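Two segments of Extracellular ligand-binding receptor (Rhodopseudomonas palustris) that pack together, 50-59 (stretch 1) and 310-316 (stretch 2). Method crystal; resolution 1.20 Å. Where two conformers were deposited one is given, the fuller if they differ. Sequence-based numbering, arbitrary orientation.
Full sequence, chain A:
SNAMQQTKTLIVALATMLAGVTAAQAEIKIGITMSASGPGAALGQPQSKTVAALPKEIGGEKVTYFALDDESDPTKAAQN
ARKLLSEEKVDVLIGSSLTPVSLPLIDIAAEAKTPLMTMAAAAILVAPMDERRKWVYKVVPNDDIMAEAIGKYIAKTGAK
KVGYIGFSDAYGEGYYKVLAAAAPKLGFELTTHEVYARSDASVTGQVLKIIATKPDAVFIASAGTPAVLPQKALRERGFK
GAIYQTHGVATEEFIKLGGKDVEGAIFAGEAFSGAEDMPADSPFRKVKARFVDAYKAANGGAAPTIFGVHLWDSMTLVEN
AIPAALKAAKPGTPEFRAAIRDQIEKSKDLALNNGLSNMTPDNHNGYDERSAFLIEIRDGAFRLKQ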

ATOM      1  N   THR A  50      -3.382  -0.057  14.547  1.00  9.70           N
ATOM      2  CA  THR A  50      -1.942  -0.174  14.730  1.00  9.83           C
ATOM      3  C   THR A  50      -1.359   0.977  15.556  1.00 10.18           C
ATOM      4  O   THR A  50      -0.309   0.827  16.176  1.00 10.62           O
ATOM      5  N   VAL A  51      -2.054   2.116  15.588  1.00 10.29           N
ATOM      6  CA  VAL A  51      -1.530   3.286  16.289  1.00 10.83           C
ATOM      7  C   VAL A  51      -1.132   2.958  17.730  1.00 11.13           C
ATOM      8  O   VAL A  51      -0.061   3.359  18.188  1.00 12.51           O
ATOM      9  N   ALA A  52      -1.977   2.209  18.434  1.00 11.21           N
ATOM     10  CA  ALA A  52      -1.732   1.891  19.838  1.00 12.49           C
ATOM     11  C   ALA A  52      -0.502   1.013  20.051  1.00 12.44           C
ATOM     12  O   ALA A  52      -0.018   0.881  21.182  1.00 14.44           O
ATOM     13  N   ALA A  53      -0.008   0.398  18.980  1.00 12.13           N
ATOM     14  CA  ALA A  53       1.152  -0.484  19.060  1.00 12.53           C
ATOM     15  C   ALA A  53       2.461   0.247  18.790  1.00 12.37           C
ATOM     16  O   ALA A  53       3.530  -0.326  18.945  1.00 12.93           O
ATOM     17  N   LEU A  54       2.379   1.511  18.383  1.00 12.82           N
ATOM     18  CA  LEU A  54       3.566   2.263  17.984  1.00 12.45           C
ATOM     19  C   LEU A  54       4.363   2.727  19.198  1.00 14.43           C
ATOM     20  O   LEU A  54       3.803   2.917  20.270  1.00 15.03           O
ATOM     21  N   PRO A  55       5.683   2.913  19.029  1.00 15.25           N
ATOM     22  CA  PRO A  55       6.535   3.250  20.176  1.00 17.24           C
ATOM     23  C   PRO A  55       6.188   4.604  20.794  1.00 17.23           C
ATOM     24  O   PRO A  55       5.999   5.580  20.068  1.00 18.99           O
ATOM     25  N   LYS A  56       6.114   4.661  22.117  1.00 18.64           N
ATOM     26  CA  LYS A  56       5.736   5.890  22.805  0.56 20.43           C
ATOM     27  C   LYS A  56       6.944   6.714  23.235  1.00 15.29           C
ATOM     28  O   LYS A  56       6.800   7.823  23.741  1.00 15.58           O
ATOM     29  N   GLU A  57       8.133   6.166  23.015  1.00 15.51           N
ATOM     30  CA  GLU A  57       9.369   6.890  23.273  1.00 15.80           C
ATOM     31  C   GLU A  57      10.395   6.498  22.222  1.00 15.43           C
ATOM     32  O   GLU A  57      10.557   5.319  21.915  1.00 16.92           O
ATOM     33  N   ILE A  58      11.083   7.490  21.666  1.00 14.80           N
ATOM     34  CA  ILE A  58      12.126   7.243  20.678  1.00 14.75           C
ATOM     35  C   ILE A  58      13.264   8.215  20.932  1.00 13.89           C
ATOM     36  O   ILE A  58      13.031   9.409  21.097  1.00 14.79           O
ATOM     37  N   GLY A  59      14.492   7.706  20.966  1.00 17.03           N
ATOM     38  CA  GLY A  59      15.658   8.554  21.165  1.00 16.33           C
ATOM     39  C   GLY A  59      15.635   9.302  22.486  1.00 17.55           C
ATOM     40  O   GLY A  59      16.255  10.358  22.621  1.00 18.06           O
ATOM     41  N   HIS A 310       1.709  -1.132   6.886  1.00  7.61           N
ATOM     42  CA  HIS A 310       2.148   0.041   6.131  1.00  7.95           C
ATOM     43  C   HIS A 310       2.374   1.211   7.074  1.00  8.23           C
ATOM     44  O   HIS A 310       3.263   2.038   6.841  1.00  9.73           O
ATOM     45  N   LEU A 311       1.607   1.272   8.157  1.00  7.72           N
ATOM     46  CA  LEU A 311       1.874   2.250   9.207  1.00  7.51           C
ATOM     47  C   LEU A 311       3.118   1.831   9.997  1.00  8.10           C
ATOM     48  O   LEU A 311       4.027   2.630  10.233  1.00  8.17           O
ATOM     49  N   TRP A 312       3.169   0.561  10.387  1.00  8.01           N
ATOM     50  CA  TRP A 312       4.292   0.052  11.166  1.00  8.06           C
ATOM     51  C   TRP A 312       5.640   0.298  10.470  1.00  7.45           C
ATOM     52  O   TRP A 312       6.569   0.844  11.075  1.00  8.42           O
ATOM     53  N   ASP A 313       5.752  -0.123   9.212  1.00  7.94           N
ATOM     54  CA  ASP A 313       7.003   0.021   8.472  1.00  7.57           C
ATOM     55  C   ASP A 313       7.354   1.506   8.287  1.00  7.27           C
ATOM     56  O   ASP A 313       8.528   1.875   8.299  1.00  8.09           O
ATOM     57  N   SER A 314       6.350   2.357   8.074  1.00  6.99           N
ATOM     58  CA  SER A 314       6.624   3.792   7.984  1.00  7.76           C
ATOM     59  C   SER A 314       7.284   4.278   9.267  1.00  7.66           C
ATOM     60  O   SER A 314       8.241   5.059   9.236  1.00  8.16           O
HETATM   61  N   MSE A 315       6.749   3.838  10.403  1.00  7.90           N
HETATM   62  CA  MSE A 315       7.332   4.211  11.687  1.00  7.64           C
HETATM   63  C   MSE A 315       8.693   3.585  11.930  1.00  7.89           C
HETATM   64  O   MSE A 315       9.495   4.157  12.663  1.00  9.14           O
ATOM     65  N   THR A 316       8.986   2.435  11.328  1.00  8.46           N
ATOM     66  CA  THR A 316      10.343   1.893  11.425  1.00  9.25           C
ATOM     67  C   THR A 316      11.336   2.890  10.832  1.00  9.17           C
ATOM     68  O   THR A 316      12.372   3.199  11.434  1.00  8.85           O
TER

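The side-chain contacts between these two stretches are apolar, and no hydrogen bond crosses between them. Stretch 2 is helical throughout. It meets stretch 1 through Leu 311, Trp 312 and Met 315. Leu 311 and Met 315 are about one turn apart, and Trp 312 is next to Leu 311, so the three can face stretch 1 together.

Thr 50 points toward the helix, with chi1 in the m well. Its CB lies 4.0 Å from CD2 of Leu 311. Its methyl CG2 sits at the edge of the Trp 312 ring, 4.5 Å from CE3. The hydroxyl OG1 is hydrogen-bonded elsewhere in the structure, so it makes no polar demand on the helix.

Val 51 has its CA-to-CB bond directed away, yet the t rotamer leaves CG2 3.9 Å from CD2 of Leu 311. Ala 52 is exposed and takes no part.

Ala 53 points toward the helix. Its CB is 4.2 Å from CZ3 of Trp 312. The carbonyl O of Ala 53 comes closer, 3.5 Å from CZ3 of Trp 312, and lies near the ring plane. The oxygen therefore faces the ring edge. The indole reaches this far because Trp 312, whose CB is directed sideways, has chi1 t and chi2 of -95°.

Leu 54 has the largest covered area in stretch 1. Its CB is directed sideways, but the m, t rotamer brings the end of the side chain nearer the helix. CD1 of Leu 54 lies 4.0 Å from CD2 of Leu 311. CD2 of Leu 54 lies 4.0 Å from CE3 of Trp 312 and 3.9 Å from CG of Met 315. One leucine thus touches all three helix residues. Leu 311 points toward stretch 1 as a t, p rotamer, and its CD2 meets Thr 50, Val 51 and Leu 54.

Pro 55 lies alongside without close contact. Lys 56 is exposed and out of reach of the helix. It has two conformers; in the one given, its NZ donates a hydrogen bond to O of Leu 54 at 2.7 Å. Glu 57 is also exposed and remote.

Ile 58, in a short strand, points toward the helix with an m, t rotamer. Its CD1 lies 3.8 Å from CE of Met 315, a selenomethionine. The m, m, m rotamer of Met 315 carries CE to Ile 58, while CG stays against Leu 54. Gly 59 makes no contact.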

ATOM      1  CB  THR A  50      -1.247  -0.305  13.358  1.00  9.76           C
ATOM      2  OG1 THR A  50      -1.659  -1.537  12.756  1.00  9.80           O
ATOM      3  CG2 THR A  50       0.267  -0.284  13.468  1.00 10.00           C
ATOM      4  CB  VAL A  51      -2.536   4.459  16.259  1.00 10.65           C
ATOM      5  CG1 VAL A  51      -2.006   5.641  17.069  1.00 12.84           C
ATOM      6  CG2 VAL A  51      -2.810   4.881  14.824  1.00 12.00           C
ATOM      7  CB  ALA A  52      -2.961   1.232  20.447  1.00 14.91           C
ATOM      8  CB  ALA A  53       0.997  -1.658  18.092  1.00 14.84           C
ATOM      9  CB  LEU A  54       3.168   3.455  17.116  1.00 12.92           C
ATOM     10  CG  LEU A  54       2.466   3.101  15.807  1.00 11.37           C
ATOM     11  CD1 LEU A  54       2.036   4.369  15.096  1.00 11.66           C
ATOM     12  CD2 LEU A  54       3.357   2.252  14.917  1.00 13.97           C
ATOM     13  CB  PRO A  55       7.946   3.268  19.574  1.00 19.23           C
ATOM     14  CG  PRO A  55       7.754   3.424  18.107  1.00 21.46           C
ATOM     15  CD  PRO A  55       6.457   2.740  17.789  1.00 17.17           C
ATOM     16  CB  LYS A  56       4.830   5.578  23.998  0.56 27.14           C
ATOM     17  CG  LYS A  56       3.352   5.486  23.637  0.56 30.81           C
ATOM     18  CD  LYS A  56       3.138   4.729  22.335  0.56 31.08           C
ATOM     19  CE  LYS A  56       1.699   4.838  21.857  0.56 21.68           C
ATOM     20  NZ  LYS A  56       1.431   4.143  20.553  0.56 12.24           N
ATOM     21  CB  GLU A  57       9.901   6.576  24.669  1.00 18.59           C
ATOM     22  CG  GLU A  57      11.178   7.325  25.016  1.00 31.22           C
ATOM     23  CD  GLU A  57      11.653   7.049  26.430  1.00 44.53           C
ATOM     24  OE1 GLU A  57      10.835   7.172  27.366  1.00 46.82           O
ATOM     25  OE2 GLU A  57      12.842   6.708  26.602  1.00 48.27           O
ATOM     26  CB  ILE A  58      11.625   7.446  19.230  1.00 13.78           C
ATOM     27  CG1 ILE A  58      10.435   6.527  18.922  1.00 13.72           C
ATOM     28  CG2 ILE A  58      12.766   7.199  18.247  1.00 16.17           C
ATOM     29  CD1 ILE A  58       9.758   6.829  17.586  1.00 15.79           C
ATOM     30  CB  HIS A 310       1.162   0.329   4.997  1.00  8.09           C
ATOM     31  CG  HIS A 310       1.074  -0.828   4.068  1.00  7.87           C
ATOM     32  ND1 HIS A 310      -0.020  -1.167   3.295  1.00  9.98           N
ATOM     33  CD2 HIS A 310       2.005  -1.781   3.850  1.00  6.51           C
ATOM     34  CE1 HIS A 310       0.258  -2.280   2.629  1.00  6.16           C
ATOM     35  NE2 HIS A 310       1.481  -2.664   2.946  1.00 10.80           N
ATOM     36  CB  LEU A 311       0.661   2.399  10.126  1.00  8.42           C
ATOM     37  CG  LEU A 311       0.852   3.324  11.330  1.00  8.30           C
ATOM     38  CD1 LEU A 311       1.380   4.693  10.929  1.00  9.82           C
ATOM     39  CD2 LEU A 311      -0.456   3.443  12.091  1.00 10.01           C
ATOM     40  CB  TRP A 312       4.096  -1.438  11.433  1.00  8.74           C
ATOM     41  CG  TRP A 312       5.158  -2.050  12.287  1.00  8.52           C
ATOM     42  CD1 TRP A 312       6.274  -2.695  11.860  1.00  9.46           C
ATOM     43  CD2 TRP A 312       5.205  -2.068  13.718  1.00  9.27           C
ATOM     44  NE1 TRP A 312       7.018  -3.120  12.934  1.00 10.76           N
ATOM     45  CE2 TRP A 312       6.379  -2.752  14.088  1.00 10.22           C
ATOM     46  CE3 TRP A 312       4.359  -1.587  14.722  1.00 11.27           C
ATOM     47  CZ2 TRP A 312       6.738  -2.956  15.421  1.00 13.14           C
ATOM     48  CZ3 TRP A 312       4.718  -1.794  16.044  1.00 12.94           C
ATOM     49  CH2 TRP A 312       5.895  -2.471  16.379  1.00 15.10           C
ATOM     50  CB  ASP A 313       6.916  -0.632   7.085  1.00  8.00           C
ATOM     51  CG  ASP A 313       7.090  -2.156   7.086  1.00  8.48           C
ATOM     52  OD1 ASP A 313       7.463  -2.769   8.123  1.00  8.86           O
ATOM     53  OD2 ASP A 313       6.863  -2.728   5.986  1.00  9.07           O
ATOM     54  CB  SER A 314       5.341   4.589   7.738  1.00  8.34           C
ATOM     55  OG  SER A 314       4.778   4.310   6.468  1.00  7.96           O
HETATM   56  CB  MSE A 315       6.367   3.927  12.838  1.00  9.64           C
HETATM   57  CG  MSE A 315       5.320   5.023  12.985  1.00 10.92           C
HETATM   58 SE   MSE A 315       6.054   6.848  13.249  0.65 11.53          SE
HETATM   59  CE  MSE A 315       7.198   6.538  14.781  1.00 15.30           C
ATOM     60  CB  THR A 316      10.459   0.541  10.717  1.00  9.34           C
ATOM     61  OG1 THR A 316       9.596  -0.396  11.375  1.00 10.82           O
ATOM     62  CG2 THR A 316      11.899   0.031  10.742  1.00 11.18           C
TER